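Local coordinates for conserved hypothetical protein TM0937 (Thermotoga maritima, PDB 2ESH) that is of unknown function but, as a member of the PadR-like family of winged helix-turn-helix regulators, probably binds DNA to control transcription, at residues 24-29 with 79-84; 11-16 with 95-100; 17-22 with 88-93; 7-12 with 44-49. All coordinates share one frame; numbering follows the deposited sequence. Where two conformers were deposited one is given.

Interaction 1. Residues 24-29 with 79-84; sequences EKPSHG and IYRITP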
loop_
_atom_site.group_PDB
_atom_site.type_symbol
_atom_site.label_atom_id
_atom_site.label_comp_id
_atom_site.label_asym_id
_atom_site.label_seq_id
_atom_site.Cartn_x
_atom_site.Cartn_y
_atom_site.Cartn_z
ATOM N N GLU A 24 3.945 9.762 -0.619
ATOM C CA GLU A 24 3.353 10.972 -0.087
ATOM C C GLU A 24 4.281 11.674 0.935
ATOM O O GLU A 24 4.396 12.899 0.948
ATOM C CB GLU A 24 2.014 10.564 0.557
ATOM C CG GLU A 24 0.890 10.345 -0.486
ATOM C CD GLU A 24 -0.488 10.092 0.138
ATOM O OE1 GLU A 24 -0.550 9.498 1.226
ATOM O OE2 GLU A 24 -1.526 10.414 -0.488
ATOM N N LYS A 25 4.962 10.892 1.797
ATOM C CA LYS A 25 5.906 11.481 2.736
ATOM C C LYS A 25 6.945 10.447 3.141
ATOM O O LYS A 25 6.605 9.509 3.853
ATOM C CB LYS A 25 5.197 11.970 3.983
ATOM C CG LYS A 25 6.105 12.672 5.024
ATOM C CD LYS A 25 5.340 13.185 6.267
ATOM C CE LYS A 25 5.090 11.995 7.284
ATOM N NZ LYS A 25 4.097 12.262 8.456
ATOM N N PRO A 26 8.226 10.648 2.734
ATOM C CA PRO A 26 9.289 9.682 3.123
ATOM C C PRO A 26 9.295 9.546 4.670
ATOM O O PRO A 26 8.997 10.530 5.351
ATOM C CB PRO A 26 10.543 10.384 2.646
ATOM C CG PRO A 26 9.988 11.356 1.470
ATOM C CD PRO A 26 8.747 11.826 1.994
ATOM N N SER A 27 9.526 8.325 5.201
ATOM C CA SER A 27 9.394 8.098 6.629
ATOM C C SER A 27 9.908 6.767 7.079
ATOM O O SER A 27 10.368 5.958 6.277
ATOM C CB SER A 27 7.926 8.271 7.092
ATOM O OG SER A 27 7.838 8.384 8.541
ATOM N N HIS A 28 9.852 6.546 8.386
ATOM C CA HIS A 28 10.325 5.263 8.959
ATOM C C HIS A 28 9.155 4.298 9.256
ATOM O O HIS A 28 8.050 4.720 9.321
ATOM C CB HIS A 28 11.182 5.509 10.188
ATOM C CG HIS A 28 10.481 6.291 11.251
ATOM N ND1 HIS A 28 10.482 7.669 11.281
ATOM C CD2 HIS A 28 9.743 5.889 12.322
ATOM C CE1 HIS A 28 9.793 8.083 12.337
ATOM N NE2 HIS A 28 9.316 7.022 12.964
ATOM N N GLY A 29 9.436 3.001 9.340
ATOM C CA GLY A 29 8.571 2.001 9.876
ATOM C C GLY A 29 7.555 2.424 10.921
ATOM O O GLY A 29 6.363 2.261 10.683
ATOM N N ILE A 79 14.965 6.232 6.995
ATOM C CA ILE A 79 13.928 6.902 6.128
ATOM C C ILE A 79 13.787 6.271 4.728
ATOM O O ILE A 79 14.742 6.151 3.944
ATOM C CB ILE A 79 14.209 8.360 6.006
ATOM C CG1 ILE A 79 14.359 9.015 7.421
ATOM C CG2 ILE A 79 13.052 9.069 5.252
ATOM C CD1 ILE A 79 13.153 8.818 8.384
ATOM N N TYR A 80 12.588 5.822 4.411
ATOM C CA TYR A 80 12.249 5.234 3.087
ATOM C C TYR A 80 11.741 6.305 2.172
ATOM O O TYR A 80 11.010 7.186 2.599
ATOM C CB TYR A 80 11.186 4.136 3.210
ATOM C CG TYR A 80 11.696 2.994 3.957
ATOM C CD1 TYR A 80 12.216 1.861 3.267
ATOM C CD2 TYR A 80 11.748 3.024 5.372
ATOM C CE1 TYR A 80 12.788 0.789 3.953
ATOM C CE2 TYR A 80 12.339 1.952 6.084
ATOM C CZ TYR A 80 12.841 0.825 5.346
ATOM O OH TYR A 80 13.402 -0.261 5.996
ATOM N N ARG A 81 12.112 6.211 0.893
ATOM C CA ARG A 81 11.778 7.243 -0.114
ATOM C C ARG A 81 11.484 6.534 -1.446
ATOM O O ARG A 81 12.177 5.557 -1.821
ATOM C CB ARG A 81 12.969 8.246 -0.203
ATOM C CG ARG A 81 13.010 9.233 -1.355
ATOM C CD ARG A 81 14.115 10.338 -1.124
ATOM N NE ARG A 81 14.195 10.794 0.290
ATOM C CZ ARG A 81 13.757 11.975 0.766
ATOM N NH1 ARG A 81 13.157 12.878 -0.055
ATOM N NH2 ARG A 81 13.907 12.255 2.079
ATOM N N ILE A 82 10.454 6.964 -2.149
ATOM C CA ILE A 82 10.151 6.295 -3.471
ATOM C C ILE A 82 11.248 6.606 -4.545
ATOM O O ILE A 82 11.740 7.734 -4.614
ATOM C CB ILE A 82 8.670 6.567 -4.015
ATOM C CG1 ILE A 82 8.288 5.467 -5.048
ATOM C CG2 ILE A 82 8.532 8.027 -4.513
ATOM C CD1 ILE A 82 6.822 5.343 -5.350
ATOM N N THR A 83 11.630 5.591 -5.339
ATOM C CA THR A 83 12.472 5.755 -6.456
ATOM C C THR A 83 11.604 5.896 -7.769
ATOM O O THR A 83 10.443 5.573 -7.741
ATOM C CB THR A 83 13.318 4.522 -6.624
ATOM O OG1 THR A 83 12.451 3.484 -7.075
ATOM C CG2 THR A 83 14.144 4.126 -5.224
ATOM N N PRO A 84 12.213 6.375 -8.947
ATOM C CA PRO A 84 11.467 6.478 -10.233
ATOM C C PRO A 84 10.936 5.097 -10.692
ATOM O O PRO A 84 9.901 4.990 -11.349
ATOM C CB PRO A 84 12.534 6.998 -11.267
ATOM C CG PRO A 84 13.710 7.610 -10.409
ATOM C CD PRO A 84 13.638 6.825 -9.045
#
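The short loop between helix 8-24 and helix 29-37 runs antiparallel beside strand 77-82 and adds a single bridge to the edge of the β-hairpin, the wing of a winged-helix fold. S27 and Y80 form a hydrogen-bonded pair. The amide of Y80 gives a nearly straight bond to S27 O (2.9 Å, 174°), although it comes from above the carbonyl plane. The return bond, from S27 N to Y80 O, is longer at 3.2 Å and more bent, but it lies on a carbonyl lone pair.

I79 can be followed outward from its backbone. CB carries CG2 anti to the backbone N, and this methyl lies 3.6 Å from S27 N and 3.8 Å from P26 CB. The other branch, through CG1, ends in CD1, which sits 4.0 Å from H28 N and near the plane of the imidazole at its edge. A β-branched residue suits a strand and here spreads its methyls along three loop residues. On R81 the chain bends at chi3, so that P26 CG lies over one face of the guanidinium. Y80 turns its ring edge to S27 O, with CD2 3.4 Å away, while its other neighbours include L56 of helix 52-61.

S27 OG is hydrogen-bonded to E31 of helix 29-37. The chemistry is therefore mainly that of backbone pairing: the backbone N-H and C=O of S27 and of Y80 satisfy each other, and apolar atoms of P26 and I79 flank them.

Interaction 2. Residues 11-16 with 95-100; sequences GWWLAS and RSLEDM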
loop_
_atom_site.group_PDB
_atom_site.type_symbol
_atom_site.label_atom_id
_atom_site.label_comp_id
_atom_site.label_asym_id
_atom_site.label_seq_id
_atom_site.Cartn_x
_atom_site.Cartn_y
_atom_site.Cartn_z
ATOM N N GLY A 11 -1.999 -8.855 0.718
ATOM C CA GLY A 11 -0.615 -8.644 0.259
ATOM C C GLY A 11 -0.449 -7.493 -0.748
ATOM O O GLY A 11 0.320 -6.585 -0.516
ATOM N N TRP A 12 -1.297 -7.474 -1.779
ATOM C CA TRP A 12 -1.193 -6.529 -2.845
ATOM C C TRP A 12 -1.674 -5.189 -2.325
ATOM O O TRP A 12 -1.117 -4.145 -2.555
ATOM C CB TRP A 12 -2.058 -7.023 -4.018
ATOM C CG TRP A 12 -2.025 -6.064 -5.159
ATOM C CD1 TRP A 12 -1.070 -6.008 -6.108
ATOM C CD2 TRP A 12 -2.981 -5.028 -5.477
ATOM N NE1 TRP A 12 -1.334 -4.979 -7.000
ATOM C CE2 TRP A 12 -2.499 -4.364 -6.651
ATOM C CE3 TRP A 12 -4.190 -4.615 -4.914
ATOM C CZ2 TRP A 12 -3.197 -3.335 -7.296
ATOM C CZ3 TRP A 12 -4.901 -3.581 -5.552
ATOM C CH2 TRP A 12 -4.396 -2.939 -6.720
ATOM N N TRP A 13 -2.741 -5.254 -1.573
ATOM C CA TRP A 13 -3.362 -4.062 -1.047
ATOM C C TRP A 13 -2.473 -3.420 0.034
ATOM O O TRP A 13 -2.414 -2.184 0.140
ATOM C CB TRP A 13 -4.726 -4.449 -0.487
ATOM C CG TRP A 13 -5.541 -3.255 -0.147
ATOM C CD1 TRP A 13 -5.621 -2.641 1.051
ATOM C CD2 TRP A 13 -6.321 -2.496 -1.041
ATOM N NE1 TRP A 13 -6.493 -1.581 0.980
ATOM C CE2 TRP A 13 -6.913 -1.455 -0.308
ATOM C CE3 TRP A 13 -6.649 -2.638 -2.398
ATOM C CZ2 TRP A 13 -7.776 -0.506 -0.899
ATOM C CZ3 TRP A 13 -7.526 -1.675 -2.999
ATOM C CH2 TRP A 13 -8.061 -0.638 -2.254
ATOM N N LEU A 14 -1.776 -4.239 0.829
ATOM C CA LEU A 14 -0.797 -3.684 1.780
ATOM C C LEU A 14 0.446 -2.981 1.080
ATOM O O LEU A 14 0.737 -1.798 1.314
ATOM C CB LEU A 14 -0.347 -4.791 2.793
ATOM C CG LEU A 14 0.513 -4.283 3.996
ATOM C CD1 LEU A 14 -0.209 -3.260 4.956
ATOM C CD2 LEU A 14 1.122 -5.496 4.796
ATOM N N ALA A 15 1.137 -3.698 0.198
ATOM C CA ALA A 15 2.298 -3.155 -0.559
ATOM C C ALA A 15 1.922 -1.864 -1.253
ATOM O O ALA A 15 2.695 -0.920 -1.227
ATOM C CB ALA A 15 2.801 -4.157 -1.560
ATOM N N SER A 16 0.736 -1.850 -1.876
ATOM C CA SER A 16 0.283 -0.754 -2.689
ATOM C C SER A 16 0.109 0.427 -1.823
ATOM O O SER A 16 0.529 1.512 -2.180
ATOM C CB SER A 16 -1.033 -1.086 -3.423
ATOM O OG SER A 16 -0.678 -2.133 -4.356
ATOM N N ARG A 95 -3.371 1.593 -12.649
ATOM C CA ARG A 95 -4.173 1.125 -13.740
ATOM C C ARG A 95 -5.067 -0.029 -13.260
ATOM O O ARG A 95 -6.226 -0.179 -13.713
ATOM C CB ARG A 95 -3.226 0.630 -14.848
ATOM C CG ARG A 95 -3.966 -0.187 -15.954
ATOM C CD ARG A 95 -3.120 -0.357 -17.168
ATOM N NE ARG A 95 -3.034 0.894 -17.923
ATOM C CZ ARG A 95 -2.334 1.062 -19.056
ATOM N NH1 ARG A 95 -1.620 0.068 -19.583
ATOM N NH2 ARG A 95 -2.327 2.239 -19.632
ATOM N N SER A 96 -4.524 -0.891 -12.404
ATOM C CA SER A 96 -5.314 -1.998 -11.844
ATOM C C SER A 96 -6.456 -1.590 -10.904
ATOM O O SER A 96 -7.460 -2.279 -10.803
ATOM C CB SER A 96 -4.435 -2.895 -11.040
ATOM O OG SER A 96 -3.768 -3.787 -11.856
ATOM N N LEU A 97 -6.271 -0.500 -10.165
ATOM C CA LEU A 97 -7.336 0.083 -9.358
ATOM C C LEU A 97 -8.485 0.520 -10.259
ATOM O O LEU A 97 -9.663 0.310 -9.884
ATOM C CB LEU A 97 -6.829 1.252 -8.488
ATOM C CG LEU A 97 -5.889 0.887 -7.321
ATOM C CD1 LEU A 97 -5.348 2.166 -6.681
ATOM C CD2 LEU A 97 -6.628 0.045 -6.228
ATOM N N GLU A 98 -8.153 1.121 -11.417
ATOM C CA GLU A 98 -9.156 1.474 -12.450
ATOM C C GLU A 98 -9.875 0.249 -13.031
ATOM O O GLU A 98 -11.080 0.293 -13.285
ATOM C CB GLU A 98 -8.525 2.290 -13.564
ATOM C CG GLU A 98 -8.041 3.658 -13.112
ATOM C CD GLU A 98 -6.949 4.233 -13.978
ATOM O OE1 GLU A 98 -6.503 3.598 -14.990
ATOM O OE2 GLU A 98 -6.530 5.351 -13.646
ATOM N N ASP A 99 -9.132 -0.842 -13.228
ATOM C CA ASP A 99 -9.697 -2.156 -13.589
ATOM C C ASP A 99 -10.706 -2.595 -12.509
ATOM O O ASP A 99 -11.828 -2.964 -12.793
ATOM C CB ASP A 99 -8.580 -3.220 -13.663
ATOM C CG ASP A 99 -7.729 -3.097 -14.892
ATOM O OD1 ASP A 99 -8.090 -2.242 -15.740
ATOM O OD2 ASP A 99 -6.699 -3.827 -15.020
ATOM N N MET A 100 -10.279 -2.527 -11.258
ATOM C CA MET A 100 -11.060 -3.056 -10.147
ATOM C C MET A 100 -12.288 -2.239 -10.039
ATOM O O MET A 100 -13.339 -2.788 -9.910
ATOM C CB MET A 100 -10.319 -2.938 -8.801
ATOM C CG MET A 100 -9.128 -3.844 -8.653
ATOM S SD MET A 100 -8.456 -3.623 -6.937
ATOM C CE MET A 100 -9.949 -4.018 -6.017
#
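W12 is the first residue of helix 11-16 to meet helix 95-100, with the segment axes 13.1 Å apart. That wide gap suits the largest side chain, and W12 has CG anti to the backbone N (chi1 179°), which sends the indole outward. The far corner of its six-membered ring does the touching: CZ2 lies 4.0 Å from S96 CB, CH2 lies 3.8 Å from L97 CD2, and CZ3 lies 3.8 Å from M100 SD. L97 CD2 is near the ring plane, at the edge. M100, bent at chi3, meets the indole tip to tip in an oblique Met-aromatic contact, its sulfur 59° off the ring normal.

W13 follows with a similar first torsion and brings CZ3 to within 3.8 Å of L97 CD2, so this one methyl is shared by two indoles. The two side chains cross at about a right angle. W13 also meets I43, I46 and M49 of the loop after helix 29-37.

One turn after W12, S16 gives its hydroxyl proton to W12 O (2.7 Å), a carbonyl that also accepts S16 N. The same OG sits over the centre of one face of the W12 ring, 3.7 Å above its plane. Serine is small enough to fit there and satisfies its polar group within its own helix. What joins the helices is dispersion between indole, thioether and methyl groups, without a polar bond between the segments.

Interaction 3. Residues 17-22 with 88-93; sequences TILLLV and LYLREI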
loop_
_atom_site.group_PDB
_atom_site.type_symbol
_atom_site.label_atom_id
_atom_site.label_comp_id
_atom_site.label_asym_id
_atom_site.label_seq_id
_atom_site.Cartn_x
_atom_site.Cartn_y
_atom_site.Cartn_z
ATOM N N THR A 17 -0.516 0.208 -0.665
ATOM C CA THR A 17 -0.844 1.299 0.236
ATOM C C THR A 17 0.405 1.882 0.866
ATOM O O THR A 17 0.526 3.096 0.981
ATOM C CB THR A 17 -1.765 0.823 1.372
ATOM O OG1 THR A 17 -2.979 0.323 0.803
ATOM C CG2 THR A 17 -2.059 1.959 2.303
ATOM N N ILE A 18 1.304 0.986 1.294
ATOM C CA ILE A 18 2.574 1.369 1.831
ATOM C C ILE A 18 3.436 2.166 0.870
ATOM O O ILE A 18 4.010 3.215 1.299
ATOM C CB ILE A 18 3.393 0.234 2.391
ATOM C CG1 ILE A 18 2.749 -0.370 3.675
ATOM C CG2 ILE A 18 4.696 0.781 2.880
ATOM C CD1 ILE A 18 3.540 -1.727 4.146
ATOM N N LEU A 19 3.496 1.744 -0.391
ATOM C CA LEU A 19 4.254 2.492 -1.414
ATOM C C LEU A 19 3.753 3.909 -1.503
ATOM O O LEU A 19 4.512 4.863 -1.486
ATOM C CB LEU A 19 4.170 1.828 -2.817
ATOM C CG LEU A 19 5.134 2.246 -3.967
ATOM C CD1 LEU A 19 6.542 2.206 -3.485
ATOM C CD2 LEU A 19 5.042 1.273 -5.132
ATOM N N LEU A 20 2.449 4.029 -1.602
ATOM C CA LEU A 20 1.815 5.307 -1.691
ATOM C C LEU A 20 2.102 6.150 -0.518
ATOM O O LEU A 20 2.398 7.348 -0.698
ATOM C CB LEU A 20 0.308 5.150 -1.741
ATOM C CG LEU A 20 -0.638 6.140 -2.366
ATOM C CD1 LEU A 20 -1.906 6.192 -1.564
ATOM C CD2 LEU A 20 -0.185 7.511 -2.602
ATOM N N LEU A 21 1.942 5.577 0.686
ATOM C CA LEU A 21 2.090 6.386 1.881
ATOM C C LEU A 21 3.541 6.884 1.904
ATOM O O LEU A 21 3.822 8.064 2.171
ATOM C CB LEU A 21 1.747 5.549 3.139
ATOM C CG LEU A 21 0.263 5.370 3.556
ATOM C CD1 LEU A 21 0.176 4.411 4.779
ATOM C CD2 LEU A 21 -0.414 6.689 3.820
ATOM N N VAL A 22 4.474 5.988 1.571
ATOM C CA VAL A 22 5.825 6.487 1.374
ATOM C C VAL A 22 6.035 7.584 0.283
ATOM O O VAL A 22 6.779 8.516 0.546
ATOM C CB VAL A 22 6.812 5.422 1.192
ATOM C CG1 VAL A 22 8.150 6.070 0.909
ATOM C CG2 VAL A 22 6.848 4.454 2.449
ATOM N N LEU A 88 6.871 3.987 -11.284
ATOM C CA LEU A 88 6.389 3.142 -12.422
ATOM C C LEU A 88 5.573 1.939 -11.943
ATOM O O LEU A 88 4.568 1.568 -12.524
ATOM C CB LEU A 88 7.568 2.712 -13.340
ATOM C CG LEU A 88 8.179 3.884 -14.182
ATOM C CD1 LEU A 88 9.495 3.484 -14.778
ATOM C CD2 LEU A 88 7.202 4.270 -15.365
ATOM N N TYR A 89 5.973 1.363 -10.826
ATOM C CA TYR A 89 5.231 0.242 -10.211
ATOM C C TYR A 89 3.909 0.765 -9.725
ATOM O O TYR A 89 2.820 0.139 -9.955
ATOM C CB TYR A 89 6.038 -0.353 -9.099
ATOM C CG TYR A 89 5.458 -1.541 -8.419
ATOM C CD1 TYR A 89 5.565 -2.827 -8.987
ATOM C CD2 TYR A 89 4.876 -1.421 -7.189
ATOM C CE1 TYR A 89 5.107 -3.948 -8.313
ATOM C CE2 TYR A 89 4.403 -2.553 -6.496
ATOM C CZ TYR A 89 4.544 -3.786 -7.043
ATOM O OH TYR A 89 4.072 -4.837 -6.375
ATOM N N LEU A 90 3.955 1.980 -9.211
ATOM C CA LEU A 90 2.723 2.655 -8.810
ATOM C C LEU A 90 1.694 2.945 -9.894
ATOM O O LEU A 90 0.461 2.883 -9.624
ATOM C CB LEU A 90 3.058 3.969 -8.087
ATOM C CG LEU A 90 2.220 4.456 -6.884
ATOM C CD1 LEU A 90 1.798 3.423 -5.835
ATOM C CD2 LEU A 90 2.900 5.595 -6.202
ATOM N N ARG A 91 2.147 3.400 -11.061
ATOM C CA ARG A 91 1.262 3.556 -12.222
ATOM C C ARG A 91 0.633 2.184 -12.614
ATOM O O ARG A 91 -0.488 2.128 -13.015
ATOM C CB ARG A 91 2.027 4.079 -13.436
ATOM C CG ARG A 91 2.459 5.513 -13.370
ATOM C CD ARG A 91 3.351 5.884 -14.638
ATOM N NE ARG A 91 3.963 7.190 -14.480
ATOM C CZ ARG A 91 3.302 8.367 -14.487
ATOM N NH1 ARG A 91 1.965 8.462 -14.672
ATOM N NH2 ARG A 91 4.013 9.473 -14.319
ATOM N N GLU A 92 1.374 1.109 -12.537
ATOM C CA GLU A 92 0.794 -0.213 -12.734
ATOM C C GLU A 92 -0.308 -0.532 -11.698
ATOM O O GLU A 92 -1.265 -1.154 -12.041
ATOM C CB GLU A 92 1.874 -1.272 -12.609
ATOM C CG GLU A 92 2.912 -1.344 -13.783
ATOM C CD GLU A 92 3.859 -2.600 -13.616
ATOM O OE1 GLU A 92 4.346 -2.870 -12.486
ATOM O OE2 GLU A 92 4.059 -3.368 -14.602
ATOM N N ILE A 93 -0.179 -0.097 -10.451
ATOM C CA ILE A 93 -1.187 -0.312 -9.398
ATOM C C ILE A 93 -2.377 0.560 -9.697
ATOM O O ILE A 93 -3.538 0.146 -9.564
ATOM C CB ILE A 93 -0.608 0.115 -8.042
ATOM C CG1 ILE A 93 0.169 -1.063 -7.462
ATOM C CG2 ILE A 93 -1.737 0.617 -7.083
ATOM C CD1 ILE A 93 1.246 -0.634 -6.492
#
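L19 is the bump of this helix pair. Its CG stands anti to the backbone N (chi1 -166°), so the isobutyl group points from helix 17-22 toward helix 88-93. The branch CD2 enters a hollow lined by Y89, L90 and I93, side chains from about one turn of the partner. It comes to the edge of the Y89 ring, near the ring plane, with CD2 of L19 and CD2 of Y89 only 3.4 Å apart. L90 CD1 closes another flank at 4.0 Å from L19 CD2, and I93 CD1 lies more loosely at 4.5 Å.

In return, L90 sends CD1 back past L19, the two leucines sliding by in opposite directions, until it lies 4.3 Å from the backbone N of L20. Leucine suits both places, because its forked end fills a hollow without bringing a polar group. The segments cross at -127° with their axes 10.7 Å apart, and the backbones come closest at L19 and L90.

Around this pair, Y89 stacks on F64, just before strand 65-70, and I93 packs back on W12 and S16. L21 and V22 meet L32 of helix 29-37, while I18 and V22 touch L56 of helix 52-61.

Interaction 4. Residues 7-12 with 44-49; sequences RGFRGW and PGIGHM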
loop_
_atom_site.group_PDB
_atom_site.type_symbol
_atom_site.label_atom_id
_atom_site.label_comp_id
_atom_site.label_asym_id
_atom_site.label_seq_id
_atom_site.Cartn_x
_atom_site.Cartn_y
_atom_site.Cartn_z
ATOM N N ARG A 7 0.297 -12.878 1.679
ATOM C CA ARG A 7 0.128 -12.879 0.239
ATOM C C ARG A 7 -1.347 -12.539 -0.219
ATOM O O ARG A 7 -2.024 -11.730 0.433
ATOM C CB ARG A 7 0.726 -14.177 -0.344
ATOM C CG ARG A 7 2.045 -13.948 -1.120
ATOM C CD ARG A 7 3.377 -14.478 -0.568
ATOM N NE ARG A 7 3.932 -13.589 0.458
ATOM C CZ ARG A 7 5.220 -13.441 0.774
ATOM N NH1 ARG A 7 6.203 -14.064 0.115
ATOM N NH2 ARG A 7 5.522 -12.615 1.764
ATOM N N GLY A 8 -1.803 -13.095 -1.353
ATOM C CA GLY A 8 -3.138 -12.836 -1.837
ATOM C C GLY A 8 -3.471 -11.366 -2.120
ATOM O O GLY A 8 -2.581 -10.517 -2.320
ATOM N N PHE A 9 -4.759 -11.033 -2.128
ATOM C CA PHE A 9 -5.157 -9.690 -2.383
ATOM C C PHE A 9 -4.670 -8.727 -1.301
ATOM O O PHE A 9 -4.259 -7.612 -1.597
ATOM C CB PHE A 9 -6.671 -9.670 -2.468
ATOM C CG PHE A 9 -7.254 -8.316 -2.550
ATOM C CD1 PHE A 9 -7.244 -7.619 -3.739
ATOM C CD2 PHE A 9 -7.792 -7.722 -1.437
ATOM C CE1 PHE A 9 -7.773 -6.337 -3.837
ATOM C CE2 PHE A 9 -8.335 -6.447 -1.544
ATOM C CZ PHE A 9 -8.308 -5.773 -2.768
ATOM N N ARG A 10 -4.709 -9.174 -0.044
ATOM C CA ARG A 10 -4.363 -8.378 1.154
ATOM C C ARG A 10 -2.877 -7.888 1.060
ATOM O O ARG A 10 -2.572 -6.692 1.322
ATOM C CB ARG A 10 -4.562 -9.282 2.402
ATOM C CG ARG A 10 -4.862 -8.539 3.666
ATOM C CD ARG A 10 -4.556 -9.323 4.962
ATOM N NE ARG A 10 -3.114 -9.451 5.030
ATOM C CZ ARG A 10 -2.282 -8.619 5.663
ATOM N NH1 ARG A 10 -2.756 -7.586 6.376
ATOM N NH2 ARG A 10 -0.960 -8.852 5.583
ATOM N N GLY A 11 -1.999 -8.855 0.718
ATOM C CA GLY A 11 -0.615 -8.644 0.259
ATOM C C GLY A 11 -0.449 -7.493 -0.748
ATOM O O GLY A 11 0.320 -6.585 -0.516
ATOM N N TRP A 12 -1.297 -7.474 -1.779
ATOM C CA TRP A 12 -1.193 -6.529 -2.845
ATOM C C TRP A 12 -1.674 -5.189 -2.325
ATOM O O TRP A 12 -1.117 -4.145 -2.555
ATOM C CB TRP A 12 -2.058 -7.023 -4.018
ATOM C CG TRP A 12 -2.025 -6.064 -5.159
ATOM C CD1 TRP A 12 -1.070 -6.008 -6.108
ATOM C CD2 TRP A 12 -2.981 -5.028 -5.477
ATOM N NE1 TRP A 12 -1.334 -4.979 -7.000
ATOM C CE2 TRP A 12 -2.499 -4.364 -6.651
ATOM C CE3 TRP A 12 -4.190 -4.615 -4.914
ATOM C CZ2 TRP A 12 -3.197 -3.335 -7.296
ATOM C CZ3 TRP A 12 -4.901 -3.581 -5.552
ATOM C CH2 TRP A 12 -4.396 -2.939 -6.720
ATOM N N PRO A 44 -14.142 -5.675 2.766
ATOM C CA PRO A 44 -14.465 -6.876 3.567
ATOM C C PRO A 44 -13.318 -7.888 3.719
ATOM O O PRO A 44 -12.686 -8.301 2.724
ATOM C CB PRO A 44 -15.643 -7.490 2.789
ATOM C CG PRO A 44 -16.309 -6.303 2.163
ATOM C CD PRO A 44 -15.170 -5.444 1.727
ATOM N N GLY A 45 -13.020 -8.239 4.973
ATOM C CA GLY A 45 -12.101 -9.311 5.265
ATOM C C GLY A 45 -10.625 -8.977 5.404
ATOM O O GLY A 45 -9.842 -9.865 5.780
ATOM N N ILE A 46 -10.208 -7.742 5.115
ATOM C CA ILE A 46 -8.775 -7.488 5.048
ATOM C C ILE A 46 -8.046 -7.104 6.353
ATOM O O ILE A 46 -6.991 -7.708 6.693
ATOM C CB ILE A 46 -8.296 -6.680 3.791
ATOM C CG1 ILE A 46 -8.503 -5.201 3.969
ATOM C CG2 ILE A 46 -8.933 -7.182 2.493
ATOM C CD1 ILE A 46 -7.531 -4.418 3.114
ATOM N N GLY A 47 -8.589 -6.118 7.068
ATOM C CA GLY A 47 -8.024 -5.717 8.378
ATOM C C GLY A 47 -6.917 -4.716 8.095
ATOM O O GLY A 47 -7.180 -3.488 7.908
ATOM N N HIS A 48 -5.662 -5.163 8.204
ATOM C CA HIS A 48 -5.170 -5.830 9.405
ATOM C C HIS A 48 -4.556 -4.618 10.174
ATOM O O HIS A 48 -5.329 -3.954 10.948
ATOM C CB HIS A 48 -4.124 -6.902 9.096
ATOM C CG HIS A 48 -4.222 -8.129 9.958
ATOM N ND1 HIS A 48 -4.822 -8.133 11.204
ATOM C CD2 HIS A 48 -3.789 -9.397 9.748
ATOM C CE1 HIS A 48 -4.762 -9.348 11.722
ATOM N NE2 HIS A 48 -4.137 -10.133 10.860
ATOM N N MET A 49 -3.289 -4.202 9.886
ATOM C CA MET A 49 -2.622 -4.380 8.576
ATOM C C MET A 49 -1.300 -5.268 8.666
ATOM O O MET A 49 -1.333 -6.498 8.338
ATOM C CB MET A 49 -2.434 -2.988 7.878
ATOM C CG MET A 49 -3.665 -2.413 6.936
ATOM S SD MET A 49 -3.891 -3.035 5.165
ATOM C CE MET A 49 -4.288 -1.560 4.193
#
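At the start of helix 8-24, the first long helix of this PadR-like winged-helix protein, two side chains reach the irregular loop between helix 29-37 and helix 52-61. The apolar part of the contact centres on I46. Its CG2 lies near the plane of the F9 ring, at the edge, 4.1 Å from F9 CD2, and its CB is 3.9 Å from R10 CG. Isoleucine suits this buried place by offering branches to separate neighbours, with W13 also packing on it. Phenylalanine brings a flat edge and also touches M100 of helix 84-116.

The polar part belongs to R10. Its chain runs extended from the backbone, CG anti to N, before it bends at chi3 (68°). Arginine fits because its methylenes can pass I46 while its charged end travels on to the loop backbone. CD passes 3.4 Å from I46 O, and the guanidinium ends beside H48 and M49, its plane 80° from the imidazole. Should H48 be protonated, the nearby positive charge would probably be unfavourable to it. The peptide before M49 is cis, and beyond it R10 NH1 donates to M49 O at 2.7 Å and 148°, from above the carbonyl plane.

How the interactions relate
Helix 8-24 ties interactions 2, 3 and 4 together, while interaction 1 takes the loop that follows it. Interactions 2 and 3 are successive steps along the same pair of helices, their centres 9 Å apart, and meet where I93 CD1 lies 3.2 Å from S16 OG. Interaction 4 shares G11 and W12 with interaction 2 and touches it through W13 CD1, 3.3 Å from I46 CD1. Interaction 1 joins interaction 3 through V22 CG1, 3.5 Å from Y80 O, but its centre is 22 Å from that of interaction 4, on the opposite side of the chain's centre. The bound calcium ion lies about 9 Å from the R81 side chain of interaction 1.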